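Local coordinates for protein LEOA (Escherichia coli, PDB 4AUR) that is a bacterial dynamin-like GTPase of enterotoxigenic E. coli that probably binds and hydrolyses GTP and, by family, may act on membranes, at residues V53-L58 and E105-P110; D90-Y95 and D129-Y134. One frame throughout, in Å; residues are numbered along the deposited sequence.

Contact 1: V53-L58 and E105-P110; sequences VLRIAL and EIVDTP
R55 meets E105 side-on: NE and NH2 of its guanidinium both point at a single carboxylate oxygen, OE1. R55 NE lies 2.6 Å from E105 OE1 in this salt bridge. R55 NH2 follows at 2.8 Å from E105 OE1, and both nitrogens reach that oxygen from the same face of the carboxylate. The two flat groups are nearly coplanar, 12° apart, with E105 CD at the guanidinium edge. A bend in the arginine chain at chi3 (-74°) turns NE toward the acid, whose own chain runs extended beyond CG. V53 crosses the glutamate chain at about a right angle, its CG2 lying 3.6 Å from E105 CG.

Behind this pair, on the same face of the sheet, V107 spreads its two methyls: CG1 lies beside R55 CD, and CG2 packs 3.5 Å from A57 CB. Helix 129-136 covers that face through Y134 and I135. On the reverse face I56 and L58 rest against I106, with L58 CB 4.3 Å from I106 CG2, and I70 of helix 66-74 closes over L58 and I106. Backbone hydrogen bonds of a parallel pair join the strands, from E105 N to L54 O (2.9 Å) through to L58 N and V107 O (3.0 Å).

D108 opens the DTPG sequence, the G3 motif of GTPases. The two N-H groups on OE1 probably hold the E105 carboxylate turned to R55, while the salt bridge of D108 with K66 ties the strand's end to the probable P-loop.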
ATOM      1  N   VAL A  53     -21.194  31.897  16.158  1.00 32.74           N
ATOM      2  CA  VAL A  53     -20.635  33.210  15.905  1.00 31.42           C
ATOM      3  C   VAL A  53     -19.355  33.347  16.707  1.00 29.62           C
ATOM      4  O   VAL A  53     -19.177  32.647  17.707  1.00 29.12           O
ATOM      5  CB  VAL A  53     -21.591  34.337  16.369  1.00 33.85           C
ATOM      6  CG1 VAL A  53     -22.991  34.166  15.791  1.00 34.58           C
ATOM      7  CG2 VAL A  53     -21.687  34.391  17.881  1.00 32.99           C
ATOM      8  N   LEU A  54     -18.483  34.265  16.292  1.00 27.31           N
ATOM      9  CA  LEU A  54     -17.239  34.535  17.008  1.00 25.97           C
ATOM     10  C   LEU A  54     -17.449  34.904  18.468  1.00 25.75           C
ATOM     11  O   LEU A  54     -18.235  35.772  18.778  1.00 26.94           O
ATOM     12  CB  LEU A  54     -16.477  35.673  16.344  1.00 25.58           C
ATOM     13  CG  LEU A  54     -15.168  36.073  17.009  1.00 25.67           C
ATOM     14  CD1 LEU A  54     -14.198  34.916  17.138  1.00 25.94           C
ATOM     15  CD2 LEU A  54     -14.513  37.155  16.186  1.00 27.70           C
ATOM     16  N   ARG A  55     -16.698  34.267  19.354  1.00 25.96           N
ATOM     17  CA  ARG A  55     -16.815  34.466  20.787  1.00 26.24           C
ATOM     18  C   ARG A  55     -15.450  34.727  21.387  1.00 27.85           C
ATOM     19  O   ARG A  55     -14.515  33.967  21.165  1.00 27.18           O
ATOM     20  CB  ARG A  55     -17.424  33.245  21.458  1.00 25.94           C
ATOM     21  CG  ARG A  55     -17.553  33.402  22.956  1.00 25.65           C
ATOM     22  CD  ARG A  55     -18.002  32.119  23.610  1.00 24.79           C
ATOM     23  NE  ARG A  55     -19.403  31.882  23.347  1.00 25.27           N
ATOM     24  CZ  ARG A  55     -20.022  30.734  23.566  1.00 25.70           C
ATOM     25  NH1 ARG A  55     -19.362  29.695  24.060  1.00 26.35           N
ATOM     26  NH2 ARG A  55     -21.315  30.626  23.278  1.00 25.59           N
ATOM     27  N   ILE A  56     -15.357  35.803  22.161  1.00 30.17           N
ATOM     28  CA  ILE A  56     -14.121  36.186  22.824  1.00 31.24           C
ATOM     29  C   ILE A  56     -14.380  36.200  24.317  1.00 30.75           C
ATOM     30  O   ILE A  56     -15.355  36.792  24.778  1.00 32.58           O
ATOM     31  CB  ILE A  56     -13.662  37.593  22.410  1.00 31.95           C
ATOM     32  CG1 ILE A  56     -13.793  37.779  20.916  1.00 33.53           C
ATOM     33  CG2 ILE A  56     -12.213  37.834  22.790  1.00 34.10           C
ATOM     34  CD1 ILE A  56     -15.094  38.447  20.521  1.00 35.54           C
ATOM     35  N   ALA A  57     -13.524  35.547  25.079  1.00 30.52           N
ATOM     36  CA  ALA A  57     -13.587  35.679  26.516  1.00 30.60           C
ATOM     37  C   ALA A  57     -12.630  36.781  26.892  1.00 31.93           C
ATOM     38  O   ALA A  57     -11.418  36.707  26.632  1.00 32.15           O
ATOM     39  CB  ALA A  57     -13.213  34.389  27.194  1.00 31.25           C
ATOM     40  N   LEU A  58     -13.187  37.828  27.474  1.00 32.48           N
ATOM     41  CA  LEU A  58     -12.403  38.958  27.900  1.00 32.55           C
ATOM     42  C   LEU A  58     -12.126  38.846  29.383  1.00 30.62           C
ATOM     43  O   LEU A  58     -12.991  39.113  30.211  1.00 27.34           O
ATOM     44  CB  LEU A  58     -13.154  40.241  27.602  1.00 34.48           C
ATOM     45  CG  LEU A  58     -12.248  41.460  27.640  1.00 34.88           C
ATOM     46  CD1 LEU A  58     -11.190  41.369  26.554  1.00 34.49           C
ATOM     47  CD2 LEU A  58     -13.069  42.730  27.517  1.00 37.51           C
ATOM     48  N   GLU A 105     -20.071  37.317  20.364  1.00 32.39           N
ATOM     49  CA  GLU A 105     -20.385  37.218  21.766  1.00 30.60           C
ATOM     50  C   GLU A 105     -19.140  37.600  22.574  1.00 30.55           C
ATOM     51  O   GLU A 105     -18.005  37.301  22.191  1.00 28.82           O
ATOM     52  CB  GLU A 105     -20.771  35.776  22.104  1.00 31.45           C
ATOM     53  CG  GLU A 105     -21.957  35.203  21.345  1.00 31.87           C
ATOM     54  CD  GLU A 105     -22.154  33.714  21.610  1.00 33.74           C
ATOM     55  OE1 GLU A 105     -21.149  32.998  21.802  1.00 36.42           O
ATOM     56  OE2 GLU A 105     -23.310  33.237  21.633  1.00 35.35           O
ATOM     57  N   ILE A 106     -19.342  38.257  23.703  1.00 31.18           N
ATOM     58  CA  ILE A 106     -18.226  38.635  24.554  1.00 31.88           C
ATOM     59  C   ILE A 106     -18.574  38.083  25.891  1.00 31.64           C
ATOM     60  O   ILE A 106     -19.536  38.509  26.488  1.00 34.28           O
ATOM     61  CB  ILE A 106     -18.035  40.164  24.592  1.00 33.16           C
ATOM     62  CG1 ILE A 106     -17.554  40.629  23.213  1.00 33.84           C
ATOM     63  CG2 ILE A 106     -17.014  40.554  25.650  1.00 33.28           C
ATOM     64  CD1 ILE A 106     -17.676  42.105  22.946  1.00 35.38           C
ATOM     65  N   VAL A 107     -17.831  37.083  26.337  1.00 32.79           N
ATOM     66  CA  VAL A 107     -18.151  36.409  27.596  1.00 32.64           C
ATOM     67  C   VAL A 107     -17.166  36.865  28.637  1.00 32.52           C
ATOM     68  O   VAL A 107     -16.038  37.179  28.302  1.00 33.97           O
ATOM     69  CB  VAL A 107     -18.089  34.879  27.468  1.00 30.78           C
ATOM     70  CG1 VAL A 107     -19.148  34.401  26.511  1.00 31.69           C
ATOM     71  CG2 VAL A 107     -16.731  34.406  26.984  1.00 32.52           C
ATOM     72  N   ASP A 108     -17.576  36.908  29.891  1.00 33.92           N
ATOM     73  CA  ASP A 108     -16.631  37.241  30.967  1.00 37.06           C
ATOM     74  C   ASP A 108     -17.197  36.795  32.309  1.00 35.83           C
ATOM     75  O   ASP A 108     -18.368  36.463  32.429  1.00 34.79           O
ATOM     76  CB  ASP A 108     -16.318  38.755  30.923  1.00 39.88           C
ATOM     77  CG  ASP A 108     -15.597  39.277  32.164  1.00 41.25           C
ATOM     78  OD1 ASP A 108     -14.432  38.894  32.403  1.00 42.04           O
ATOM     79  OD2 ASP A 108     -16.208  40.098  32.892  1.00 47.77           O
ATOM     80  N   THR A 109     -16.340  36.765  33.305  1.00 34.89           N
ATOM     81  CA  THR A 109     -16.720  36.405  34.634  1.00 35.88           C
ATOM     82  C   THR A 109     -16.367  37.566  35.560  1.00 37.56           C
ATOM     83  O   THR A 109     -15.315  37.548  36.182  1.00 40.84           O
ATOM     84  CB  THR A 109     -15.910  35.176  35.010  1.00 36.49           C
ATOM     85  OG1 THR A 109     -14.546  35.412  34.645  1.00 36.17           O
ATOM     86  CG2 THR A 109     -16.389  34.001  34.226  1.00 37.15           C
ATOM     87  N   PRO A 110     -17.235  38.588  35.663  1.00 39.82           N
ATOM     88  CA  PRO A 110     -16.859  39.811  36.384  1.00 42.06           C
ATOM     89  C   PRO A 110     -16.563  39.645  37.876  1.00 40.35           C
ATOM     90  O   PRO A 110     -15.727  40.350  38.408  1.00 38.38           O
ATOM     91  CB  PRO A 110     -18.082  40.724  36.193  1.00 42.89           C
ATOM     92  CG  PRO A 110     -18.829  40.143  35.046  1.00 43.94           C
ATOM     93  CD  PRO A 110     -18.626  38.668  35.205  1.00 42.29           C
TER

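Contact 2: D90-Y95 and D129-Y134; sequences DRLSIY and DLTRRY
L92 and I94 approach the Y134 ring obliquely. L92 CD2 sits 3.9 Å from Y134 CG and is almost as near to CB and CD1, at the root of the ring. I94 brings its CD1 to the CD2 and CE2 side, although the modelled approach there is too short to be trusted in detail. Both aliphatic chains cross the tyrosine at about a right angle. What does lie in the ring plane, at its edge, is the carbonyl oxygen of L130, one turn earlier in the same helix.

L92 carries most of the contact. Its CG stands anti to the backbone N (chi1 175°), and from that branch point CD2 turns to the tyrosine while CD1 lies 4.0 Å from T131 CB. Below the fork, L92 CB touches T131 CG2 at 3.5 Å, the two side chains sliding past each other in opposite directions. The threonine thus presents its methyl to the leucine, while its OG1 is hydrogen-bonded to the backbone oxygen of V125. L130 adds a looser touch through CD2, 4.3 Å from L92 CD2.

No hydrogen bond crosses between the segments, and the grip is that of aliphatic groups on a tyrosine and a threonine methyl. I94 and Y134 both rest on V107 of the adjoining strand 104-108. The helix that follows the G3 strand is thereby laid against the start of strand 93-95, chiefly through L92 just ahead of it, consistent with the Ras-like P-loop GTPase fold, in which the helix after the G3 strand usually belongs to switch II.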
ATOM      1  N   ASP A  90     -21.821  38.170  40.443  1.00 72.20           N
ATOM      2  CA  ASP A  90     -21.279  36.817  40.659  1.00 73.60           C
ATOM      3  C   ASP A  90     -21.971  35.775  39.764  1.00 68.14           C
ATOM      4  O   ASP A  90     -22.585  34.825  40.254  1.00 73.84           O
ATOM      5  CB  ASP A  90     -21.337  36.415  42.146  1.00 78.50           C
ATOM      6  CG  ASP A  90     -20.195  37.017  42.959  1.00 80.96           C
ATOM      7  OD1 ASP A  90     -19.028  36.606  42.754  1.00 83.87           O
ATOM      8  OD2 ASP A  90     -20.462  37.904  43.797  1.00 77.52           O
ATOM      9  N   ARG A  91     -21.873  35.989  38.453  1.00 55.87           N
ATOM     10  CA  ARG A  91     -22.334  35.048  37.448  1.00 55.95           C
ATOM     11  C   ARG A  91     -21.482  35.265  36.204  1.00 50.75           C
ATOM     12  O   ARG A  91     -20.743  36.230  36.103  1.00 52.34           O
ATOM     13  CB  ARG A  91     -23.802  35.287  37.025  1.00 60.39           C
ATOM     14  CG  ARG A  91     -24.856  35.376  38.110  1.00 64.57           C
ATOM     15  CD  ARG A  91     -25.207  34.024  38.707  1.00 68.44           C
ATOM     16  NE  ARG A  91     -26.020  34.203  39.913  1.00 75.16           N
ATOM     17  CZ  ARG A  91     -26.346  33.238  40.775  1.00 75.35           C
ATOM     18  NH1 ARG A  91     -25.938  31.979  40.584  1.00 69.68           N
ATOM     19  NH2 ARG A  91     -27.091  33.538  41.838  1.00 72.59           N
ATOM     20  N   LEU A  92     -21.634  34.373  35.241  1.00 44.44           N
ATOM     21  CA  LEU A  92     -21.152  34.597  33.906  1.00 38.60           C
ATOM     22  C   LEU A  92     -21.982  35.663  33.209  1.00 38.18           C
ATOM     23  O   LEU A  92     -23.154  35.895  33.537  1.00 36.30           O
ATOM     24  CB  LEU A  92     -21.285  33.297  33.134  1.00 38.46           C
ATOM     25  CG  LEU A  92     -20.963  33.244  31.651  1.00 38.11           C
ATOM     26  CD1 LEU A  92     -19.464  33.177  31.464  1.00 38.17           C
ATOM     27  CD2 LEU A  92     -21.642  32.030  31.040  1.00 40.85           C
ATOM     28  N   SER A  93     -21.387  36.303  32.219  1.00 36.52           N
ATOM     29  CA  SER A  93     -22.119  37.282  31.468  1.00 38.82           C
ATOM     30  C   SER A  93     -21.668  37.372  30.024  1.00 39.24           C
ATOM     31  O   SER A  93     -20.513  37.094  29.685  1.00 37.11           O
ATOM     32  CB  SER A  93     -22.068  38.651  32.166  1.00 41.62           C
ATOM     33  OG  SER A  93     -20.782  38.911  32.707  1.00 43.56           O
ATOM     34  N   ILE A  94     -22.624  37.767  29.183  1.00 40.57           N
ATOM     35  CA  ILE A  94     -22.476  37.754  27.748  1.00 41.41           C
ATOM     36  C   ILE A  94     -22.946  39.064  27.169  1.00 41.94           C
ATOM     37  O   ILE A  94     -24.040  39.511  27.483  1.00 42.79           O
ATOM     38  CB  ILE A  94     -23.334  36.642  27.133  1.00 43.39           C
ATOM     39  CG1 ILE A  94     -23.043  35.330  27.844  1.00 45.24           C
ATOM     40  CG2 ILE A  94     -23.070  36.543  25.636  1.00 46.47           C
ATOM     41  CD1 ILE A  94     -23.120  34.097  26.977  1.00 49.10           C
ATOM     42  N   TYR A  95     -22.128  39.662  26.307  1.00 43.63           N
ATOM     43  CA  TYR A  95     -22.468  40.908  25.644  1.00 43.20           C
ATOM     44  C   TYR A  95     -22.423  40.660  24.147  1.00 44.32           C
ATOM     45  O   TYR A  95     -21.502  40.034  23.661  1.00 44.94           O
ATOM     46  CB  TYR A  95     -21.517  42.014  26.071  1.00 43.03           C
ATOM     47  CG  TYR A  95     -21.359  42.082  27.567  1.00 46.98           C
ATOM     48  CD1 TYR A  95     -22.218  42.840  28.358  1.00 51.02           C
ATOM     49  CD2 TYR A  95     -20.371  41.348  28.202  1.00 49.94           C
ATOM     50  CE1 TYR A  95     -22.074  42.872  29.749  1.00 55.00           C
ATOM     51  CE2 TYR A  95     -20.217  41.368  29.581  1.00 52.90           C
ATOM     52  CZ  TYR A  95     -21.060  42.131  30.358  1.00 55.18           C
ATOM     53  OH  TYR A  95     -20.851  42.133  31.736  1.00 57.62           O
ATOM     54  N   ASP A 129     -20.016  24.208  35.674  1.00 34.61           N
ATOM     55  CA  ASP A 129     -19.944  23.604  34.363  1.00 31.76           C
ATOM     56  C   ASP A 129     -20.365  24.592  33.307  1.00 30.78           C
ATOM     57  O   ASP A 129     -19.805  24.602  32.218  1.00 32.52           O
ATOM     58  CB  ASP A 129     -20.802  22.351  34.290  1.00 32.20           C
ATOM     59  CG  ASP A 129     -20.294  21.238  35.194  1.00 33.07           C
ATOM     60  OD1 ASP A 129     -19.068  20.982  35.233  1.00 37.06           O
ATOM     61  OD2 ASP A 129     -21.127  20.606  35.865  1.00 33.57           O
ATOM     62  N   LEU A 130     -21.314  25.462  33.621  1.00 29.21           N
ATOM     63  CA  LEU A 130     -21.768  26.431  32.626  1.00 28.58           C
ATOM     64  C   LEU A 130     -20.694  27.423  32.204  1.00 27.43           C
ATOM     65  O   LEU A 130     -20.389  27.534  31.035  1.00 27.88           O
ATOM     66  CB  LEU A 130     -22.985  27.171  33.115  1.00 29.71           C
ATOM     67  CG  LEU A 130     -23.538  28.255  32.213  1.00 31.26           C
ATOM     68  CD1 LEU A 130     -24.462  27.640  31.183  1.00 33.12           C
ATOM     69  CD2 LEU A 130     -24.276  29.265  33.077  1.00 31.75           C
ATOM     70  N   THR A 131     -20.101  28.134  33.142  1.00 27.67           N
ATOM     71  CA  THR A 131     -19.141  29.173  32.779  1.00 28.03           C
ATOM     72  C   THR A 131     -17.870  28.538  32.195  1.00 27.74           C
ATOM     73  O   THR A 131     -17.170  29.123  31.342  1.00 25.89           O
ATOM     74  CB  THR A 131     -18.787  30.083  33.971  1.00 28.67           C
ATOM     75  OG1 THR A 131     -17.910  29.392  34.827  1.00 30.08           O
ATOM     76  CG2 THR A 131     -20.001  30.451  34.774  1.00 30.34           C
ATOM     77  N   ARG A 132     -17.589  27.324  32.641  1.00 28.00           N
ATOM     78  CA  ARG A 132     -16.525  26.522  32.057  1.00 28.76           C
ATOM     79  C   ARG A 132     -16.810  26.174  30.582  1.00 28.95           C
ATOM     80  O   ARG A 132     -15.931  26.307  29.710  1.00 27.82           O
ATOM     81  CB  ARG A 132     -16.335  25.254  32.890  1.00 30.91           C
ATOM     82  CG  ARG A 132     -15.800  25.478  34.314  1.00 30.53           C
ATOM     83  CD  ARG A 132     -15.953  24.210  35.148  1.00 31.72           C
ATOM     84  NE  ARG A 132     -15.104  23.145  34.615  1.00 32.50           N
ATOM     85  CZ  ARG A 132     -13.872  22.868  35.034  1.00 31.83           C
ATOM     86  NH1 ARG A 132     -13.326  23.546  36.035  1.00 33.14           N
ATOM     87  NH2 ARG A 132     -13.184  21.915  34.436  1.00 30.36           N
ATOM     88  N   ARG A 133     -18.036  25.741  30.285  1.00 29.19           N
ATOM     89  CA  ARG A 133     -18.411  25.459  28.891  1.00 27.87           C
ATOM     90  C   ARG A 133     -18.333  26.712  27.998  1.00 27.47           C
ATOM     91  O   ARG A 133     -17.888  26.643  26.869  1.00 27.06           O
ATOM     92  CB  ARG A 133     -19.796  24.865  28.845  1.00 28.59           C
ATOM     93  CG  ARG A 133     -20.233  24.245  27.517  1.00 30.44           C
ATOM     94  CD  ARG A 133     -21.677  23.756  27.568  1.00 30.52           C
ATOM     95  NE  ARG A 133     -22.042  23.418  28.950  1.00 33.31           N
ATOM     96  CZ  ARG A 133     -23.209  23.679  29.529  1.00 34.01           C
ATOM     97  NH1 ARG A 133     -24.199  24.250  28.857  1.00 35.34           N
ATOM     98  NH2 ARG A 133     -23.390  23.350  30.798  1.00 36.78           N
ATOM     99  N   TYR A 134     -18.753  27.860  28.492  1.00 26.15           N
ATOM    100  CA  TYR A 134     -18.797  29.031  27.636  1.00 27.42           C
ATOM    101  C   TYR A 134     -17.399  29.515  27.328  1.00 27.55           C
ATOM    102  O   TYR A 134     -17.130  29.957  26.223  1.00 28.86           O
ATOM    103  CB  TYR A 134     -19.660  30.158  28.250  1.00 29.51           C
ATOM    104  CG  TYR A 134     -21.070  30.194  27.698  1.00 29.01           C
ATOM    105  CD1 TYR A 134     -22.036  29.317  28.148  1.00 29.27           C
ATOM    106  CD2 TYR A 134     -21.424  31.098  26.701  1.00 30.41           C
ATOM    107  CE1 TYR A 134     -23.311  29.343  27.628  1.00 30.50           C
ATOM    108  CE2 TYR A 134     -22.700  31.128  26.178  1.00 29.99           C
ATOM    109  CZ  TYR A 134     -23.635  30.253  26.645  1.00 30.79           C
ATOM    110  OH  TYR A 134     -24.909  30.290  26.129  1.00 35.63           O
TER

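Contact 1 is core and contact 2 is surface, yet they meet at strand 104-108. That strand pairs in parallel with 54-60 inside contact 1 and antiparallel with 93-95 of contact 2, through probable backbone hydrogen bonds from I106 N to Y95 O and from D108 N to S93 O. These pairings set the 2-3-1 part of the order 2-3-1-4-5-6, as in Ras-like GTPases. Y134 joins the two in another way: its carbonyl oxygen accepts a weak hydrogen bond from R55 NH1. Chemistry follows place: contact 1 combines backbone bonds, an ion pair and apolar packing, whereas contact 2 has no hydrogen bond between its segments and rests on apolar groups.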